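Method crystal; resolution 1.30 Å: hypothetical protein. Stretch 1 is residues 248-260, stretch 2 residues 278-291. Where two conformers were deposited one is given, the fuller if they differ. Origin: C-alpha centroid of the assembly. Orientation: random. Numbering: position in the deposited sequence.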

ATOM      1  N   THR A 248       8.861  12.972 -14.884  1.00  8.98           N
ATOM      2  CA  THR A 248       9.445  13.326 -13.609  1.00  9.91           C
ATOM      3  C   THR A 248       8.445  13.470 -12.470  1.00  9.28           C
ATOM      4  O   THR A 248       8.855  13.687 -11.330  1.00 10.39           O
ATOM      5  N   LEU A 249       7.150  13.397 -12.743  1.00  8.65           N
ATOM      6  CA  LEU A 249       6.107  13.703 -11.784  1.00  9.00           C
ATOM      7  C   LEU A 249       5.027  12.613 -11.685  1.00  8.54           C
ATOM      8  O   LEU A 249       3.832  12.896 -11.712  1.00  8.77           O
ATOM      9  N   PRO A 250       5.444  11.349 -11.533  1.00  8.67           N
ATOM     10  CA  PRO A 250       4.418  10.299 -11.432  1.00  9.32           C
ATOM     11  C   PRO A 250       3.535  10.493 -10.224  1.00  8.66           C
ATOM     12  O   PRO A 250       3.976  10.847  -9.148  1.00  9.18           O
ATOM     13  N   PHE A 251       2.243  10.257 -10.439  1.00  8.73           N
ATOM     14  CA  PHE A 251       1.202  10.428  -9.428  1.00  9.01           C
ATOM     15  C   PHE A 251       1.005  11.857  -8.984  1.00  9.85           C
ATOM     16  O   PHE A 251       0.256  12.105  -8.043  1.00 11.77           O
ATOM     17  N   GLN A 252       1.562  12.819  -9.730  1.00  8.55           N
ATOM     18  CA  GLN A 252       1.483  14.225  -9.361  1.00  8.86           C
ATOM     19  C   GLN A 252       0.935  15.102 -10.470  1.00  8.71           C
ATOM     20  O   GLN A 252       0.938  16.317 -10.374  1.00  9.94           O
ATOM     21  N   VAL A 253       0.496  14.456 -11.560  1.00  9.12           N
ATOM     22  CA  VAL A 253      -0.101  15.085 -12.739  1.00  9.14           C
ATOM     23  C   VAL A 253      -1.206  14.185 -13.266  1.00  8.10           C
ATOM     24  O   VAL A 253      -1.241  12.985 -12.925  1.00 10.03           O
ATOM     25  N   TYR A 254      -2.062  14.736 -14.119  1.00  8.16           N
ATOM     26  CA  TYR A 254      -2.931  13.875 -14.917  1.00  8.16           C
ATOM     27  C   TYR A 254      -3.162  14.509 -16.265  1.00  8.36           C
ATOM     28  O   TYR A 254      -3.180  15.722 -16.396  1.00  9.33           O
ATOM     29  N   GLY A 255      -3.303  13.694 -17.300  1.00  8.33           N
ATOM     30  CA  GLY A 255      -3.544  14.253 -18.613  1.00  9.19           C
ATOM     31  C   GLY A 255      -3.724  13.169 -19.657  1.00  8.80           C
ATOM     32  O   GLY A 255      -3.543  11.997 -19.397  1.00  9.07           O
ATOM     33  N   HIS A 256      -4.060  13.592 -20.878  1.00  8.77           N
ATOM     34  CA  HIS A 256      -4.387  12.654 -21.940  1.00  8.87           C
ATOM     35  C   HIS A 256      -4.249  13.386 -23.268  1.00  9.34           C
ATOM     36  O   HIS A 256      -4.485  14.599 -23.335  1.00  9.88           O
ATOM     37  N   PRO A 257      -3.869  12.660 -24.333  1.00  9.45           N
ATOM     38  CA  PRO A 257      -3.716  13.375 -25.628  1.00 10.77           C
ATOM     39  C   PRO A 257      -4.960  14.055 -26.187  1.00 10.48           C
ATOM     40  O   PRO A 257      -4.831  14.957 -26.995  1.00 11.67           O
ATOM     41  N   ASN A 258      -6.136  13.590 -25.763  0.50  9.59           N
ATOM     42  CA  ASN A 258      -7.408  14.094 -26.247  0.50  9.63           C
ATOM     43  C   ASN A 258      -7.969  15.203 -25.351  0.50 10.05           C
ATOM     44  O   ASN A 258      -8.889  15.886 -25.756  0.50 10.40           O
HETATM   45  N   MSE A 259      -7.411  15.403 -24.148  1.00 10.89           N
HETATM   46  CA  MSE A 259      -7.898  16.421 -23.242  1.00 10.60           C
HETATM   47  C   MSE A 259      -7.577  17.773 -23.813  1.00 11.75           C
HETATM   48  O   MSE A 259      -6.553  17.981 -24.484  1.00 13.06           O
ATOM     49  N   THR A 260      -8.474  18.717 -23.560  1.00 13.48           N
ATOM     50  CA  THR A 260      -8.507  19.910 -24.405  1.00 18.18           C
ATOM     51  C   THR A 260      -8.768  21.113 -23.514  1.00 17.59           C
ATOM     52  O   THR A 260      -9.599  21.086 -22.606  1.00 18.73           O
ATOM     53  N   PRO A 278       1.350   4.200 -19.937  1.00 15.42           N
ATOM     54  CA  PRO A 278       0.185   4.743 -20.595  1.00 15.58           C
ATOM     55  C   PRO A 278       0.544   5.988 -21.412  1.00 13.98           C
ATOM     56  O   PRO A 278       1.222   6.892 -20.923  1.00 13.83           O
ATOM     57  N   GLN A 279       0.054   6.059 -22.648  1.00 13.83           N
ATOM     58  CA  GLN A 279       0.257   7.207 -23.483  1.00 12.85           C
ATOM     59  C   GLN A 279       1.734   7.469 -23.812  1.00 11.96           C
ATOM     60  O   GLN A 279       2.141   8.611 -24.026  1.00 13.40           O
ATOM     61  N   LEU A 280       2.515   6.396 -23.867  1.00 12.74           N
ATOM     62  CA  LEU A 280       3.917   6.443 -24.211  1.00 12.38           C
ATOM     63  C   LEU A 280       4.126   7.271 -25.461  1.00 12.17           C
ATOM     64  O   LEU A 280       3.528   6.982 -26.506  1.00 13.53           O
ATOM     65  N   ASN A 281       5.001   8.268 -25.380  1.00 11.69           N
ATOM     66  CA  ASN A 281       5.403   9.121 -26.482  1.00 11.78           C
ATOM     67  C   ASN A 281       4.287   9.984 -27.082  1.00 12.34           C
ATOM     68  O   ASN A 281       4.453  10.563 -28.149  1.00 15.21           O
ATOM     69  N   LYS A 282       3.187  10.130 -26.358  1.00 12.68           N
ATOM     70  CA  LYS A 282       2.090  11.035 -26.704  1.00 14.35           C
ATOM     71  C   LYS A 282       2.100  12.280 -25.875  1.00 13.52           C
ATOM     72  O   LYS A 282       2.262  12.194 -24.669  1.00 13.62           O
ATOM     73  N   LEU A 283       1.802  13.408 -26.492  1.00 12.75           N
ATOM     74  CA  LEU A 283       1.664  14.649 -25.817  1.00 13.45           C
ATOM     75  C   LEU A 283       0.328  14.617 -25.086  1.00 12.39           C
ATOM     76  O   LEU A 283      -0.749  14.518 -25.698  1.00 15.14           O
ATOM     77  N   CYS A 284       0.387  14.632 -23.761  1.00 11.28           N
ATOM     78  CA  CYS A 284      -0.763  14.625 -22.869  1.00 11.56           C
ATOM     79  C   CYS A 284      -1.030  16.012 -22.336  1.00 11.39           C
ATOM     80  O   CYS A 284      -0.112  16.706 -21.882  1.00 13.90           O
ATOM     81  N   HIS A 285      -2.265  16.438 -22.394  1.00 10.89           N
ATOM     82  CA  HIS A 285      -2.691  17.725 -21.895  1.00 10.45           C
ATOM     83  C   HIS A 285      -3.418  17.508 -20.577  1.00 10.36           C
ATOM     84  O   HIS A 285      -4.220  16.581 -20.476  1.00 10.87           O
ATOM     85  N   GLY A 286      -3.171  18.371 -19.596  1.00 10.46           N
ATOM     86  CA  GLY A 286      -3.800  18.199 -18.325  1.00 11.08           C
ATOM     87  C   GLY A 286      -3.369  19.151 -17.246  1.00 10.22           C
ATOM     88  O   GLY A 286      -3.223  20.341 -17.503  1.00 11.04           O
ATOM     89  N   VAL A 287      -3.132  18.608 -16.052  1.00  9.84           N
ATOM     90  CA  VAL A 287      -3.001  19.377 -14.823  1.00  9.50           C
ATOM     91  C   VAL A 287      -1.788  18.933 -14.053  1.00  9.20           C
ATOM     92  O   VAL A 287      -1.519  17.743 -13.940  1.00  9.99           O
ATOM     93  N   ASN A 288      -1.005  19.902 -13.582  1.00 11.00           N
ATOM     94  CA  ASN A 288       0.166  19.639 -12.737  1.00 10.97           C
ATOM     95  C   ASN A 288      -0.228  19.917 -11.280  1.00 10.89           C
ATOM     96  O   ASN A 288      -0.531  21.051 -10.950  1.00 13.05           O
ATOM     97  N   LEU A 289      -0.206  18.881 -10.455  1.00 10.74           N
ATOM     98  CA  LEU A 289      -0.591  18.945  -9.054  1.00 10.63           C
ATOM     99  C   LEU A 289       0.621  18.973  -8.153  1.00 11.50           C
ATOM    100  O   LEU A 289       0.460  18.971  -6.928  1.00 13.43           O
ATOM    101  N   SER A 290       1.816  19.021  -8.726  1.00 12.49           N
ATOM    102  CA  SER A 290       3.034  18.790  -7.937  1.00 13.59           C
ATOM    103  C   SER A 290       3.377  19.926  -7.007  1.00 15.29           C
ATOM    104  O   SER A 290       4.235  19.725  -6.154  1.00 16.49           O
ATOM    105  N   ASN A 291       2.749  21.091  -7.202  1.00 15.84           N
ATOM    106  CA  ASN A 291       3.000  22.254  -6.346  1.00 17.43           C
ATOM    107  C   ASN A 291       1.912  22.493  -5.294  1.00 16.65           C
ATOM    108  O   ASN A 291       1.938  23.473  -4.551  1.00 17.96           O
TER

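Two short antiparallel strands, 253-256 and 284-288, join through backbone hydrogen bonds, and side chains pack over one face of the ladder and at both ends. The paired bonds Tyr254 N to Val287 O (3.1 Å) and Val287 N to Tyr254 O (2.9 Å) recur between His256 and His285, and Leu289 N to Gln252 O (2.8 Å) extends the ladder. Gly255 faces Gly286 with CA atoms 4.0 Å apart; an ideal CB on Gly286 would lie 1.8 Å from Tyr254 O, so the close approach depends on its bare CA. Tyr254 (chi1 p) and Val287 (t) share a face: Val287 CB sits over the tyrosine ring, 3.6 Å from Tyr254 CE1, while Leu289 (m, t) brings CD1 to the ring edge, 4.1 Å from Tyr254 CD1. On the same face, His285 (m) has its CB 3.4 Å from the backbone O of Met259, a selenomethionine whose CA-to-CB bond points toward the other stretch. Pro257 packs CD against Cys284 SG (3.9 Å) and CG against Gln279 OE1 (3.4 Å); nearby, water 2 donates to Pro257 O (3.1 Å) and Leu283 O (2.7 Å). At the other end, the CA-to-CB bond of Leu249 (m, t) points toward the other stretch, its CD1 3.7 Å from Ser290 OG, which donates to Asn288 OD1 (2.7 Å). Water 1 links Gln252 OE1 (2.7 Å) to Ser290 O (3.0 Å).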

ATOM      1  CB  THR A 248      10.275  14.583 -13.701  1.00 10.97           C
ATOM      2  OG1 THR A 248       9.428  15.695 -14.003  1.00 12.29           O
ATOM      3  CG2 THR A 248      11.438  14.457 -14.726  1.00 12.62           C
ATOM      4  CB  LEU A 249       5.483  15.075 -12.118  1.00  8.92           C
ATOM      5  CG  LEU A 249       6.373  16.285 -12.015  1.00 10.90           C
ATOM      6  CD1 LEU A 249       5.638  17.532 -12.543  1.00 12.59           C
ATOM      7  CD2 LEU A 249       6.894  16.495 -10.609  1.00 13.63           C
ATOM      8  CB  PRO A 250       5.226   9.015 -11.334  1.00  9.43           C
ATOM      9  CG  PRO A 250       6.502   9.440 -10.723  1.00 10.44           C
ATOM     10  CD  PRO A 250       6.796  10.828 -11.304  1.00  9.66           C
ATOM     11  CB  PHE A 251       1.323   9.476  -8.232  1.00 10.58           C
ATOM     12  CG  PHE A 251       1.041   8.043  -8.595  1.00  9.81           C
ATOM     13  CD1 PHE A 251      -0.248   7.576  -8.678  1.00  9.48           C
ATOM     14  CD2 PHE A 251       2.056   7.192  -8.907  1.00 10.53           C
ATOM     15  CE1 PHE A 251      -0.491   6.282  -9.048  1.00  9.93           C
ATOM     16  CE2 PHE A 251       1.795   5.909  -9.260  1.00 12.26           C
ATOM     17  CZ  PHE A 251       0.540   5.452  -9.364  1.00 10.74           C
ATOM     18  CB  GLN A 252       2.854  14.735  -8.922  1.00  9.14           C
ATOM     19  CG  GLN A 252       3.423  14.032  -7.691  1.00 10.01           C
ATOM     20  CD  GLN A 252       4.920  14.111  -7.645  1.00  9.26           C
ATOM     21  OE1 GLN A 252       5.450  15.112  -7.151  1.00 11.34           O
ATOM     22  NE2 GLN A 252       5.610  13.132  -8.217  1.00 10.35           N
ATOM     23  CB  VAL A 253       0.965  15.350 -13.842  1.00  9.68           C
ATOM     24  CG1 VAL A 253       2.167  16.160 -13.356  1.00 11.39           C
ATOM     25  CG2 VAL A 253       1.409  14.011 -14.453  1.00 11.48           C
ATOM     26  CB  TYR A 254      -4.245  13.522 -14.215  1.00  8.46           C
ATOM     27  CG  TYR A 254      -5.191  14.654 -13.977  1.00  8.41           C
ATOM     28  CD1 TYR A 254      -5.077  15.446 -12.826  1.00 10.25           C
ATOM     29  CD2 TYR A 254      -6.215  14.944 -14.863  1.00 10.19           C
ATOM     30  CE1 TYR A 254      -6.006  16.448 -12.563  1.00 11.15           C
ATOM     31  CE2 TYR A 254      -7.110  15.954 -14.611  1.00 11.99           C
ATOM     32  CZ  TYR A 254      -7.020  16.705 -13.470  1.00 12.21           C
ATOM     33  OH  TYR A 254      -7.918  17.721 -13.206  1.00 13.89           O
ATOM     34  CB  HIS A 256      -5.845  12.185 -21.731  1.00  8.97           C
ATOM     35  CG  HIS A 256      -6.300  11.119 -22.662  1.00  9.39           C
ATOM     36  ND1 HIS A 256      -6.703  11.402 -23.950  1.00  9.14           N
ATOM     37  CD2 HIS A 256      -6.305   9.774 -22.527  1.00 10.97           C
ATOM     38  CE1 HIS A 256      -6.973  10.268 -24.557  1.00  9.00           C
ATOM     39  NE2 HIS A 256      -6.746   9.260 -23.725  1.00 10.41           N
ATOM     40  CB  PRO A 257      -3.244  12.309 -26.576  1.00 12.61           C
ATOM     41  CG  PRO A 257      -3.112  11.081 -25.828  1.00 15.14           C
ATOM     42  CD  PRO A 257      -3.449  11.263 -24.409  1.00 10.51           C
ATOM     43  CB  ASN A 258      -8.419  12.948 -26.457  0.50  9.60           C
ATOM     44  CG  ASN A 258      -8.023  12.018 -27.617  0.50  9.33           C
ATOM     45  OD1 ASN A 258      -7.022  11.239 -27.521  0.50 10.18           O
ATOM     46  ND2 ASN A 258      -8.720  12.137 -28.731  0.50  9.11           N
HETATM   47  CB  MSE A 259      -7.307  16.219 -21.841  1.00 11.98           C
HETATM   48  CG  MSE A 259      -8.158  15.209 -21.040  1.00 12.20           C
HETATM   49 SE   MSE A 259      -7.430  14.609 -19.363  0.75  9.91          SE
HETATM   50  CE  MSE A 259      -7.272  16.258 -18.495  1.00 14.20           C
ATOM     51  CB  THR A 260      -9.661  19.753 -25.521  1.00 19.62           C
ATOM     52  OG1 THR A 260      -9.364  18.648 -26.427  1.00 21.36           O
ATOM     53  CG2 THR A 260      -9.898  21.038 -26.346  1.00 22.26           C
ATOM     54  CB  PRO A 278      -0.768   5.036 -19.420  1.00 16.90           C
ATOM     55  CG  PRO A 278      -0.300   4.113 -18.338  1.00 17.97           C
ATOM     56  CD  PRO A 278       1.121   3.937 -18.505  1.00 16.73           C
ATOM     57  CB  GLN A 279      -0.441   8.470 -22.928  1.00 12.29           C
ATOM     58  CG  GLN A 279      -1.908   8.267 -22.489  1.00 12.44           C
ATOM     59  CD  GLN A 279      -2.827   7.832 -23.579  1.00 11.11           C
ATOM     60  OE1 GLN A 279      -2.518   7.894 -24.748  1.00 12.94           O
ATOM     61  NE2 GLN A 279      -3.999   7.323 -23.183  1.00 12.21           N
ATOM     62  CB  LEU A 280       4.478   5.042 -24.422  1.00 12.67           C
ATOM     63  CG  LEU A 280       5.887   4.952 -24.970  1.00 13.62           C
ATOM     64  CD1 LEU A 280       6.925   5.681 -24.060  1.00 14.28           C
ATOM     65  CD2 LEU A 280       6.273   3.494 -25.182  1.00 14.32           C
ATOM     66  CB  ASN A 281       6.159   8.344 -27.559  1.00 12.64           C
ATOM     67  CG  ASN A 281       7.503   7.790 -27.064  1.00 11.76           C
ATOM     68  OD1 ASN A 281       8.198   8.416 -26.258  1.00 12.13           O
ATOM     69  ND2 ASN A 281       7.873   6.604 -27.530  1.00 13.78           N
ATOM     70  CB  LYS A 282       0.720  10.379 -26.369  1.00 16.48           C
ATOM     71  CG  LYS A 282       0.507   9.053 -26.873  1.00 22.01           C
ATOM     72  CD  LYS A 282       0.228   9.075 -28.321  1.00 22.25           C
ATOM     73  CE  LYS A 282      -0.522   7.783 -28.693  1.00 20.53           C
ATOM     74  NZ  LYS A 282      -0.972   8.008 -30.081  1.00 15.19           N
ATOM     75  CB  LEU A 283       1.717  15.861 -26.770  1.00 13.68           C
ATOM     76  CG  LEU A 283       1.635  17.215 -26.081  1.00 16.42           C
ATOM     77  CD1 LEU A 283       2.828  17.440 -25.160  1.00 18.55           C
ATOM     78  CD2 LEU A 283       1.478  18.317 -27.156  1.00 21.95           C
ATOM     79  CB  CYS A 284      -0.507  13.676 -21.704  1.00 11.11           C
ATOM     80  SG  CYS A 284      -0.367  11.950 -22.193  1.00 12.04           S
ATOM     81  CB  HIS A 285      -3.618  18.357 -22.902  1.00 11.50           C
ATOM     82  CG  HIS A 285      -2.973  18.526 -24.238  1.00 12.71           C
ATOM     83  ND1 HIS A 285      -2.041  19.500 -24.513  1.00 16.69           N
ATOM     84  CD2 HIS A 285      -3.077  17.778 -25.363  1.00 14.54           C
ATOM     85  CE1 HIS A 285      -1.634  19.370 -25.761  1.00 17.00           C
ATOM     86  NE2 HIS A 285      -2.224  18.329 -26.303  1.00 16.72           N
ATOM     87  CB  VAL A 287      -4.258  19.236 -13.957  1.00 10.90           C
ATOM     88  CG1 VAL A 287      -4.145  19.979 -12.667  1.00 13.13           C
ATOM     89  CG2 VAL A 287      -5.476  19.730 -14.704  1.00 12.59           C
ATOM     90  CB  ASN A 288       1.323  20.560 -13.201  1.00 12.27           C
ATOM     91  CG  ASN A 288       2.620  20.333 -12.467  1.00 13.54           C
ATOM     92  OD1 ASN A 288       2.686  19.604 -11.512  1.00 13.00           O
ATOM     93  ND2 ASN A 288       3.663  21.068 -12.887  1.00 18.31           N
ATOM     94  CB  LEU A 289      -1.524  17.781  -8.647  1.00 10.92           C
ATOM     95  CG  LEU A 289      -2.810  17.711  -9.463  1.00 10.78           C
ATOM     96  CD1 LEU A 289      -3.507  16.358  -9.142  1.00 12.63           C
ATOM     97  CD2 LEU A 289      -3.728  18.909  -9.220  1.00 12.33           C
ATOM     98  CB  SER A 290       4.201  18.483  -8.864  1.00 14.35           C
ATOM     99  OG  SER A 290       4.585  19.602  -9.611  1.00 14.73           O
ATOM    100  CB  ASN A 291       3.231  23.525  -7.201  1.00 19.25           C
ATOM    101  CG  ASN A 291       4.399  23.373  -8.170  1.00 24.36           C
ATOM    102  OD1 ASN A 291       4.243  23.582  -9.383  1.00 32.66           O
ATOM    103  ND2 ASN A 291       5.539  22.914  -7.666  1.00 27.47           N
TER
HETATM  104  O   HOH W   1       6.193  17.510  -6.099  1.00 22.84           O
HETATM  105  O   HOH W   2      -1.891  15.280 -28.035  1.00 28.49           O